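Local coordinates for metallo-beta-lactamase family protein (Thermus thermophilus, PDB 2ZO4) that probably acts as a zinc-dependent hydrolase of the metallo-beta-lactamase superfamily, with two zinc ions bound in its active site, at residues C59-H71 with F81-E95. Numbering follows the deposited sequence.
Sequences CFQDVKTILLTHH and FFEGLGARVFLHEEE. With ZN (zinc ion), chain B.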
loop_
_atom_site.group_PDB
_atom_site.type_symbol
_atom_site.label_atom_id
_atom_site.label_comp_id
_atom_site.label_asym_id
_atom_site.label_seq_id
_atom_site.Cartn_x
_atom_site.Cartn_y
_atom_site.Cartn_z
ATOM N N CYS A 59 5.590 17.329 -19.402
ATOM C CA CYS A 59 5.713 18.149 -18.202
ATOM C C CYS A 59 4.748 17.600 -17.161
ATOM O O CYS A 59 3.854 16.826 -17.501
ATOM C CB CYS A 59 5.341 19.604 -18.513
ATOM S SG CYS A 59 6.163 20.306 -19.966
ATOM N N PHE A 60 4.921 18.007 -15.904
ATOM C CA PHE A 60 3.965 17.688 -14.838
ATOM C C PHE A 60 2.538 18.035 -15.256
ATOM O O PHE A 60 1.600 17.290 -14.970
ATOM C CB PHE A 60 4.293 18.460 -13.551
ATOM C CG PHE A 60 5.513 17.967 -12.819
ATOM C CD1 PHE A 60 5.650 16.623 -12.481
ATOM C CD2 PHE A 60 6.511 18.862 -12.429
ATOM C CE1 PHE A 60 6.777 16.167 -11.788
ATOM C CE2 PHE A 60 7.639 18.420 -11.732
ATOM C CZ PHE A 60 7.770 17.063 -11.410
ATOM N N GLN A 61 2.390 19.170 -15.940
ATOM C CA GLN A 61 1.080 19.699 -16.326
ATOM C C GLN A 61 0.370 18.857 -17.392
ATOM O O GLN A 61 -0.840 18.995 -17.583
ATOM C CB GLN A 61 1.199 21.158 -16.796
ATOM C CG GLN A 61 1.580 22.164 -15.704
ATOM C CD GLN A 61 3.086 22.252 -15.443
ATOM O OE1 GLN A 61 3.886 21.521 -16.034
ATOM N NE2 GLN A 61 3.474 23.158 -14.551
ATOM N N ASP A 62 1.124 17.991 -18.071
ATOM C CA ASP A 62 0.563 17.090 -19.090
ATOM C C ASP A 62 -0.206 15.908 -18.496
ATOM O O ASP A 62 -1.056 15.316 -19.166
ATOM C CB ASP A 62 1.664 16.585 -20.035
ATOM C CG ASP A 62 2.255 17.695 -20.893
ATOM O OD1 ASP A 62 1.491 18.570 -21.353
ATOM O OD2 ASP A 62 3.485 17.694 -21.107
ATOM N N VAL A 63 0.090 15.566 -17.245
ATOM C CA VAL A 63 -0.551 14.421 -16.596
ATOM C C VAL A 63 -1.934 14.815 -16.077
ATOM O O VAL A 63 -2.056 15.472 -15.043
ATOM C CB VAL A 63 0.302 13.841 -15.443
ATOM C CG1 VAL A 63 -0.327 12.556 -14.920
ATOM C CG2 VAL A 63 1.732 13.589 -15.896
ATOM N N LYS A 64 -2.969 14.400 -16.796
ATOM C CA LYS A 64 -4.333 14.838 -16.503
ATOM C C LYS A 64 -5.159 13.836 -15.692
ATOM O O LYS A 64 -6.223 14.185 -15.182
ATOM C CB LYS A 64 -5.061 15.224 -17.798
ATOM C CG LYS A 64 -4.587 16.548 -18.421
ATOM C CD LYS A 64 -5.043 17.752 -17.596
ATOM C CE LYS A 64 -4.605 19.072 -18.231
ATOM N NZ LYS A 64 -5.127 20.246 -17.461
ATOM N N THR A 65 -4.674 12.600 -15.580
ATOM C CA THR A 65 -5.355 11.572 -14.781
ATOM C C THR A 65 -4.378 10.918 -13.812
ATOM O O THR A 65 -3.277 10.515 -14.203
ATOM C CB THR A 65 -6.021 10.479 -15.662
ATOM O OG1 THR A 65 -6.895 11.094 -16.607
ATOM C CG2 THR A 65 -6.838 9.494 -14.809
ATOM N N ILE A 66 -4.785 10.834 -12.549
ATOM C CA ILE A 66 -4.005 10.151 -11.528
ATOM C C ILE A 66 -4.802 8.969 -10.989
ATOM O O ILE A 66 -5.932 9.134 -10.517
ATOM C CB ILE A 66 -3.617 11.094 -10.357
ATOM C CG1 ILE A 66 -2.911 12.366 -10.864
ATOM C CG2 ILE A 66 -2.780 10.346 -9.310
ATOM C CD1 ILE A 66 -1.541 12.148 -11.500
ATOM N N LEU A 67 -4.208 7.781 -11.070
ATOM C CA LEU A 67 -4.799 6.579 -10.494
ATOM C C LEU A 67 -3.959 6.116 -9.305
ATOM O O LEU A 67 -2.806 5.729 -9.473
ATOM C CB LEU A 67 -4.916 5.469 -11.552
ATOM C CG LEU A 67 -5.659 5.813 -12.853
ATOM C CD1 LEU A 67 -5.584 4.664 -13.838
ATOM C CD2 LEU A 67 -7.117 6.193 -12.589
ATOM N N LEU A 68 -4.538 6.166 -8.107
ATOM C CA LEU A 68 -3.816 5.788 -6.889
ATOM C C LEU A 68 -4.156 4.379 -6.427
ATOM O O LEU A 68 -5.323 4.051 -6.220
ATOM C CB LEU A 68 -4.094 6.780 -5.747
ATOM C CG LEU A 68 -3.677 8.241 -5.936
ATOM C CD1 LEU A 68 -4.037 9.065 -4.701
ATOM C CD2 LEU A 68 -2.190 8.372 -6.257
ATOM N N THR A 69 -3.127 3.555 -6.253
ATOM C CA THR A 69 -3.314 2.215 -5.704
ATOM C C THR A 69 -3.716 2.287 -4.233
ATOM O O THR A 69 -4.595 1.545 -3.794
ATOM C CB THR A 69 -2.057 1.331 -5.875
ATOM O OG1 THR A 69 -0.944 1.938 -5.208
ATOM C CG2 THR A 69 -1.732 1.136 -7.360
ATOM N N HIS A 70 -3.084 3.196 -3.489
ATOM C CA HIS A 70 -3.385 3.407 -2.070
ATOM C C HIS A 70 -2.821 4.725 -1.513
ATOM O O HIS A 70 -2.161 5.486 -2.230
ATOM C CB HIS A 70 -2.943 2.204 -1.221
ATOM C CG HIS A 70 -1.476 1.894 -1.297
ATOM N ND1 HIS A 70 -0.818 1.655 -2.485
ATOM C CD2 HIS A 70 -0.551 1.740 -0.320
ATOM C CE1 HIS A 70 0.450 1.384 -2.239
ATOM N NE2 HIS A 70 0.639 1.427 -0.934
ATOM N N HIS A 71 -3.085 4.964 -0.228
ATOM C CA HIS A 71 -2.820 6.240 0.440
ATOM C C HIS A 71 -1.413 6.402 1.020
ATOM O O HIS A 71 -1.096 7.469 1.560
ATOM C CB HIS A 71 -3.810 6.432 1.593
ATOM C CG HIS A 71 -3.500 5.583 2.787
ATOM N ND1 HIS A 71 -3.871 4.259 2.873
ATOM C CD2 HIS A 71 -2.834 5.861 3.933
ATOM C CE1 HIS A 71 -3.460 3.761 4.025
ATOM N NE2 HIS A 71 -2.830 4.713 4.688
ATOM N N PHE A 81 -0.493 17.693 -5.642
ATOM C CA PHE A 81 0.307 18.567 -6.506
ATOM C C PHE A 81 -0.190 18.477 -7.942
ATOM O O PHE A 81 -0.483 19.497 -8.570
ATOM C CB PHE A 81 1.809 18.230 -6.424
ATOM C CG PHE A 81 2.646 18.872 -7.519
ATOM C CD1 PHE A 81 2.896 20.247 -7.517
ATOM C CD2 PHE A 81 3.188 18.098 -8.545
ATOM C CE1 PHE A 81 3.667 20.843 -8.524
ATOM C CE2 PHE A 81 3.964 18.683 -9.556
ATOM C CZ PHE A 81 4.201 20.058 -9.545
ATOM N N PHE A 82 -0.289 17.250 -8.453
ATOM C CA PHE A 82 -0.847 17.011 -9.777
ATOM C C PHE A 82 -2.276 17.535 -9.882
ATOM O O PHE A 82 -2.622 18.186 -10.869
ATOM C CB PHE A 82 -0.769 15.528 -10.149
ATOM C CG PHE A 82 0.598 15.090 -10.593
ATOM C CD1 PHE A 82 1.393 14.301 -9.768
ATOM C CD2 PHE A 82 1.097 15.476 -11.836
ATOM C CE1 PHE A 82 2.665 13.896 -10.176
ATOM C CE2 PHE A 82 2.365 15.075 -12.257
ATOM C CZ PHE A 82 3.150 14.284 -11.423
ATOM N N GLU A 83 -3.089 17.292 -8.853
ATOM C CA GLU A 83 -4.453 17.828 -8.814
ATOM C C GLU A 83 -4.470 19.353 -8.904
ATOM O O GLU A 83 -5.320 19.926 -9.587
ATOM C CB GLU A 83 -5.203 17.362 -7.563
ATOM C CG GLU A 83 -6.715 17.561 -7.635
ATOM C CD GLU A 83 -7.382 17.437 -6.281
ATOM O OE1 GLU A 83 -6.847 17.992 -5.300
ATOM O OE2 GLU A 83 -8.442 16.782 -6.193
ATOM N N GLY A 84 -3.522 20.002 -8.229
ATOM C CA GLY A 84 -3.400 21.462 -8.268
ATOM C C GLY A 84 -3.134 22.020 -9.658
ATOM O O GLY A 84 -3.470 23.173 -9.946
ATOM N N LEU A 85 -2.540 21.199 -10.522
ATOM C CA LEU A 85 -2.248 21.597 -11.896
ATOM C C LEU A 85 -3.412 21.301 -12.842
ATOM O O LEU A 85 -3.380 21.681 -14.016
ATOM C CB LEU A 85 -0.953 20.940 -12.394
ATOM C CG LEU A 85 0.304 21.102 -11.527
ATOM C CD1 LEU A 85 1.391 20.126 -11.957
ATOM C CD2 LEU A 85 0.844 22.539 -11.517
ATOM N N GLY A 86 -4.443 20.631 -12.332
ATOM C CA GLY A 86 -5.635 20.350 -13.127
ATOM C C GLY A 86 -5.924 18.879 -13.358
ATOM O O GLY A 86 -6.892 18.540 -14.036
ATOM N N ALA A 87 -5.096 18.010 -12.782
ATOM C CA ALA A 87 -5.277 16.560 -12.897
ATOM C C ALA A 87 -6.453 16.044 -12.080
ATOM O O ALA A 87 -6.780 16.580 -11.016
ATOM C CB ALA A 87 -4.004 15.830 -12.489
ATOM N N ARG A 88 -7.080 14.988 -12.583
ATOM C CA ARG A 88 -8.153 14.313 -11.868
ATOM C C ARG A 88 -7.587 13.118 -11.106
ATOM O O ARG A 88 -6.937 12.254 -11.695
ATOM C CB ARG A 88 -9.229 13.864 -12.850
ATOM C CG ARG A 88 -10.591 13.685 -12.217
ATOM C CD ARG A 88 -11.649 14.397 -13.050
ATOM N NE ARG A 88 -12.000 13.655 -14.257
ATOM C CZ ARG A 88 -12.621 14.182 -15.310
ATOM N NH1 ARG A 88 -12.901 13.420 -16.354
ATOM N NH2 ARG A 88 -12.951 15.470 -15.330
ATOM N N VAL A 89 -7.834 13.083 -9.797
ATOM C CA VAL A 89 -7.291 12.034 -8.932
ATOM C C VAL A 89 -8.345 10.979 -8.580
ATOM O O VAL A 89 -9.438 11.311 -8.111
ATOM C CB VAL A 89 -6.666 12.625 -7.640
ATOM C CG1 VAL A 89 -6.068 11.527 -6.765
ATOM C CG2 VAL A 89 -5.598 13.641 -7.987
ATOM N N PHE A 90 -7.999 9.714 -8.819
ATOM C CA PHE A 90 -8.863 8.582 -8.502
ATOM C C PHE A 90 -8.269 7.748 -7.366
ATOM O O PHE A 90 -7.067 7.461 -7.359
ATOM C CB PHE A 90 -9.070 7.703 -9.739
ATOM C CG PHE A 90 -9.929 8.334 -10.803
ATOM C CD1 PHE A 90 -11.308 8.157 -10.793
ATOM C CD2 PHE A 90 -9.358 9.097 -11.822
ATOM C CE1 PHE A 90 -12.110 8.728 -11.778
ATOM C CE2 PHE A 90 -10.147 9.671 -12.812
ATOM C CZ PHE A 90 -11.528 9.489 -12.790
ATOM N N LEU A 91 -9.128 7.358 -6.424
ATOM C CA LEU A 91 -8.726 6.659 -5.205
ATOM C C LEU A 91 -9.864 5.724 -4.813
ATOM O O LEU A 91 -11.024 6.133 -4.863
ATOM C CB LEU A 91 -8.523 7.681 -4.083
ATOM C CG LEU A 91 -7.401 7.651 -3.037
ATOM C CD1 LEU A 91 -7.931 8.247 -1.738
ATOM C CD2 LEU A 91 -6.796 6.277 -2.783
ATOM N N HIS A 92 -9.557 4.492 -4.405
ATOM C CA HIS A 92 -10.623 3.561 -4.001
ATOM C C HIS A 92 -11.419 4.069 -2.802
ATOM O O HIS A 92 -10.847 4.576 -1.838
ATOM C CB HIS A 92 -10.097 2.155 -3.717
ATOM C CG HIS A 92 -11.183 1.160 -3.454
ATOM N ND1 HIS A 92 -11.703 0.939 -2.197
ATOM C CD2 HIS A 92 -11.872 0.351 -4.294
ATOM C CE1 HIS A 92 -12.659 0.031 -2.271
ATOM N NE2 HIS A 92 -12.781 -0.341 -3.532
ATOM N N GLU A 93 -12.740 3.902 -2.883
ATOM C CA GLU A 93 -13.700 4.440 -1.905
ATOM C C GLU A 93 -13.365 4.144 -0.431
ATOM O O GLU A 93 -13.582 4.987 0.438
ATOM C CB GLU A 93 -15.131 3.968 -2.244
ATOM C CG GLU A 93 -15.319 2.431 -2.289
ATOM C CD GLU A 93 -16.691 1.983 -2.806
ATOM O OE1 GLU A 93 -17.636 2.799 -2.828
ATOM O OE2 GLU A 93 -16.825 0.801 -3.193
ATOM N N GLU A 94 -12.819 2.959 -0.166
ATOM C CA GLU A 94 -12.519 2.510 1.197
ATOM C C GLU A 94 -11.358 3.268 1.872
ATOM O O GLU A 94 -11.194 3.201 3.094
ATOM C CB GLU A 94 -12.288 0.991 1.199
ATOM C CG GLU A 94 -12.077 0.347 2.567
ATOM C CD GLU A 94 -13.353 0.157 3.380
ATOM O OE1 GLU A 94 -14.457 0.515 2.919
ATOM O OE2 GLU A 94 -13.241 -0.369 4.503
ATOM N N GLU A 95 -10.566 3.993 1.082
ATOM C CA GLU A 95 -9.502 4.841 1.627
ATOM C C GLU A 95 -10.053 6.128 2.232
ATOM O O GLU A 95 -9.441 6.699 3.134
ATOM C CB GLU A 95 -8.472 5.212 0.549
ATOM C CG GLU A 95 -7.653 4.062 -0.032
ATOM C CD GLU A 95 -6.625 3.492 0.936
ATOM O OE1 GLU A 95 -7.027 2.888 1.952
ATOM O OE2 GLU A 95 -5.412 3.632 0.668
HETATM ZN ZN ZN B . 2.193 0.784 0.538
HETATM O O HOH W 1 -2.902 19.188 -15.482
HETATM O O HOH W 2 -7.666 20.890 -16.043
HETATM O O HOH W 3 -6.857 3.246 -4.237
HETATM O O HOH W 4 3.957 1.694 0.217
#
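Glu-95 OE2 takes two hydrogen bonds from one residue: His-71 N reaches it nearly along the C-O axis at 2.8 Å, and His-71 ND1, also 2.8 Å away, meets it from above the carboxylate plane. This is the metal end of a beta-alpha-beta unit in the metallo-beta-lactamase fold: strands 65-68 and 88-92 run parallel, their axes 4.7 Å apart at closest approach, joined through helix 79-84. With CG between its own backbone N and carbonyl carbon (chi1 75°), the His-71 ring swings back over its own amide; its turn about CB-CG (chi2 -82°) then puts OE2 in the ring plane. Tyr-205 OH is hydrogen-bonded to His-71 NE2 and Gly-174 N binds Glu-95 OE1, so the pair is fixed from both ends. Just before His-71, His-70 NE2 binds a zinc ion at 2.2 Å; His-72, His-171 and Asp-190 complete its protein ligands.

Between the strands, Ile-66 uses both its own N-H and its own C=O, giving N to Arg-88 O and accepting at O from Phe-90 N. On one face Leu-67 and Phe-90 lie side by side; on the other Ile-66 and Leu-68 pack against Val-89, and Ile-66 CD1 touches CB of Phe-82, a residue of helix 79-84.

Gly-86 closes that helix with a Schellman motif. At this end Phe-81 turns its edge to one face of the Phe-60 ring, a T-shaped pair with planes at 87°, while Phe-82 meets Phe-60 obliquely. Leu-85 CD1 sits over a face of Phe-81 and also touches Phe-60 CB at 3.7 Å.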